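Local coordinates for protein TRAP dicarboxylate transporter, DctP subunit (Ochrobactrum anthropi, PDB 4P47) that probably captures a small organic acid in the periplasm and delivers it to a TRAP-type membrane transporter, at residues 160-165 and 292-297. Residues are numbered along the deposited sequence; the frame is centred on the assembly and turned at random. Where two conformers were deposited one is given.
Sequences PVAKLE and QVTELT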
loop_
_atom_site.group_PDB
_atom_site.type_symbol
_atom_site.label_atom_id
_atom_site.label_comp_id
_atom_site.label_asym_id
_atom_site.label_seq_id
_atom_site.Cartn_x
_atom_site.Cartn_y
_atom_site.Cartn_z
ATOM N N PRO A 160 25.837 -0.060 1.121
ATOM C CA PRO A 160 24.717 0.270 2.003
ATOM C C PRO A 160 24.197 1.699 1.763
ATOM O O PRO A 160 24.971 2.610 1.431
ATOM C CB PRO A 160 25.327 0.140 3.410
ATOM C CG PRO A 160 26.507 -0.755 3.248
ATOM C CD PRO A 160 27.018 -0.529 1.864
ATOM N N VAL A 161 22.890 1.880 1.910
ATOM C CA VAL A 161 22.270 3.194 1.845
ATOM C C VAL A 161 21.791 3.619 3.230
ATOM O O VAL A 161 20.866 3.038 3.824
ATOM C CB VAL A 161 21.118 3.195 0.847
ATOM C CG1 VAL A 161 20.298 4.469 1.007
ATOM C CG2 VAL A 161 21.659 3.063 -0.558
ATOM N N ALA A 162 22.417 4.659 3.754
ATOM C CA ALA A 162 22.061 5.164 5.078
ATOM C C ALA A 162 21.672 6.650 5.063
ATOM O O ALA A 162 21.239 7.208 6.085
ATOM C CB ALA A 162 23.211 4.908 6.037
ATOM N N LYS A 163 21.835 7.294 3.915
ATOM C CA LYS A 163 21.640 8.730 3.789
ATOM C C LYS A 163 21.582 9.084 2.311
ATOM O O LYS A 163 21.891 8.262 1.451
ATOM C CB LYS A 163 22.794 9.481 4.472
ATOM C CG LYS A 163 24.159 9.207 3.862
ATOM C CD LYS A 163 25.278 9.944 4.581
ATOM C CE LYS A 163 26.633 9.561 4.021
ATOM N NZ LYS A 163 26.934 8.129 4.283
ATOM N N LEU A 164 21.162 10.313 2.030
ATOM C CA LEU A 164 20.963 10.810 0.676
ATOM C C LEU A 164 22.157 10.594 -0.252
ATOM O O LEU A 164 22.022 10.125 -1.387
ATOM C CB LEU A 164 20.641 12.310 0.769
ATOM C CG LEU A 164 20.467 13.075 -0.538
ATOM C CD1 LEU A 164 19.278 12.549 -1.261
ATOM C CD2 LEU A 164 20.315 14.568 -0.281
ATOM N N GLU A 165 23.338 10.932 0.235
ATOM C CA GLU A 165 24.535 10.890 -0.576
ATOM C C GLU A 165 24.802 9.466 -1.077
ATOM O O GLU A 165 25.367 9.274 -2.154
ATOM C CB GLU A 165 25.698 11.433 0.269
ATOM C CG GLU A 165 25.649 12.966 0.544
ATOM C CD GLU A 165 24.708 13.419 1.679
ATOM O OE1 GLU A 165 24.107 12.598 2.399
ATOM O OE2 GLU A 165 24.579 14.651 1.861
ATOM N N GLN A 292 22.628 -7.395 4.033
ATOM C CA GLN A 292 22.858 -6.463 5.124
ATOM C C GLN A 292 21.679 -5.502 5.166
ATOM O O GLN A 292 21.385 -4.847 4.174
ATOM C CB GLN A 292 24.156 -5.683 4.875
ATOM C CG GLN A 292 24.446 -4.587 5.931
ATOM C CD GLN A 292 25.716 -3.759 5.663
ATOM O OE1 GLN A 292 26.609 -4.174 4.933
ATOM N NE2 GLN A 292 25.783 -2.578 6.268
ATOM N N VAL A 293 21.037 -5.396 6.320
ATOM C CA VAL A 293 19.853 -4.557 6.483
ATOM C C VAL A 293 20.188 -3.309 7.306
ATOM O O VAL A 293 20.693 -3.374 8.438
ATOM C CB VAL A 293 18.707 -5.349 7.143
ATOM C CG1 VAL A 293 17.441 -4.507 7.235
ATOM C CG2 VAL A 293 18.432 -6.622 6.380
ATOM N N THR A 294 19.905 -2.165 6.713
ATOM C CA THR A 294 20.144 -0.890 7.340
ATOM C C THR A 294 18.821 -0.241 7.705
ATOM O O THR A 294 17.896 -0.220 6.910
ATOM C CB THR A 294 20.946 0.027 6.393
ATOM O OG1 THR A 294 22.207 -0.589 6.087
ATOM C CG2 THR A 294 21.199 1.384 7.044
ATOM N N GLU A 295 18.728 0.261 8.935
ATOM C CA GLU A 295 17.576 1.036 9.380
ATOM C C GLU A 295 17.961 2.497 9.449
ATOM O O GLU A 295 19.115 2.836 9.693
ATOM C CB GLU A 295 17.127 0.578 10.765
ATOM C CG GLU A 295 16.622 -0.845 10.801
ATOM C CD GLU A 295 16.120 -1.245 12.171
ATOM O OE1 GLU A 295 16.653 -0.720 13.175
ATOM O OE2 GLU A 295 15.196 -2.082 12.245
ATOM N N LEU A 296 16.982 3.356 9.227
ATOM C CA LEU A 296 17.139 4.793 9.402
ATOM C C LEU A 296 16.549 5.269 10.720
ATOM O O LEU A 296 15.461 4.846 11.098
ATOM C CB LEU A 296 16.426 5.533 8.266
ATOM C CG LEU A 296 16.716 5.081 6.837
ATOM C CD1 LEU A 296 15.904 5.872 5.832
ATOM C CD2 LEU A 296 18.205 5.233 6.541
ATOM N N THR A 297 17.239 6.182 11.411
ATOM C CA THR A 297 16.651 6.824 12.578
ATOM C C THR A 297 15.585 7.784 12.087
ATOM O O THR A 297 15.578 8.159 10.901
ATOM C CB THR A 297 17.651 7.668 13.380
ATOM O OG1 THR A 297 18.070 8.772 12.564
ATOM C CG2 THR A 297 18.852 6.835 13.823
HETATM O O HOH W 1 20.823 5.241 8.678
#
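In the periplasmic-binding-protein fold of this TRAP solute-binding protein, strand 292-295 pairs in parallel with the long strand 229-245, and the loop residues 160-163, which lead into helix 164-167, pack against the side chains that strand 292-295 and Leu296 turn to them. This is surface packing that joins the loop to the edge of the sheet. No direct hydrogen bond joins the two segments; they touch through alternate side chains, Gln292, Thr294 and Leu296, whereas Val293 makes no contact and the CB of Glu295 points away. Gln292, with CG anti to the backbone N (chi1 176°) and an extended chain, crosses Pro160 obliquely, so that its amide NE2 comes to 3.6 Å from Pro160 CG. Both side chains also touch Tyr229 of strand 229-245. The methyl CG2 of Thr294, likewise anti to the backbone N, lies 3.6 Å from Val161 O and 4.2 Å from Ala162 CB, van der Waals contacts in both cases. Val161 O accepts a hydrogen bond from Thr231 OG1, which ties the loop to the long strand. CG of Leu296 is anti to the carbonyl carbon and beside the backbone N (chi1 -50°); with CD1 anti to CA (chi2 178°), the other branch, CD2, lies 3.6 Å from Ala162 O. The next residue, Thr297, N-caps helix 298-312, its OG1 hydrogen-bonded to Glu300 N. A water bridges the two backbones, its oxygen donating to Ala162 O (3.3 Å) and Glu295 O (3.1 Å).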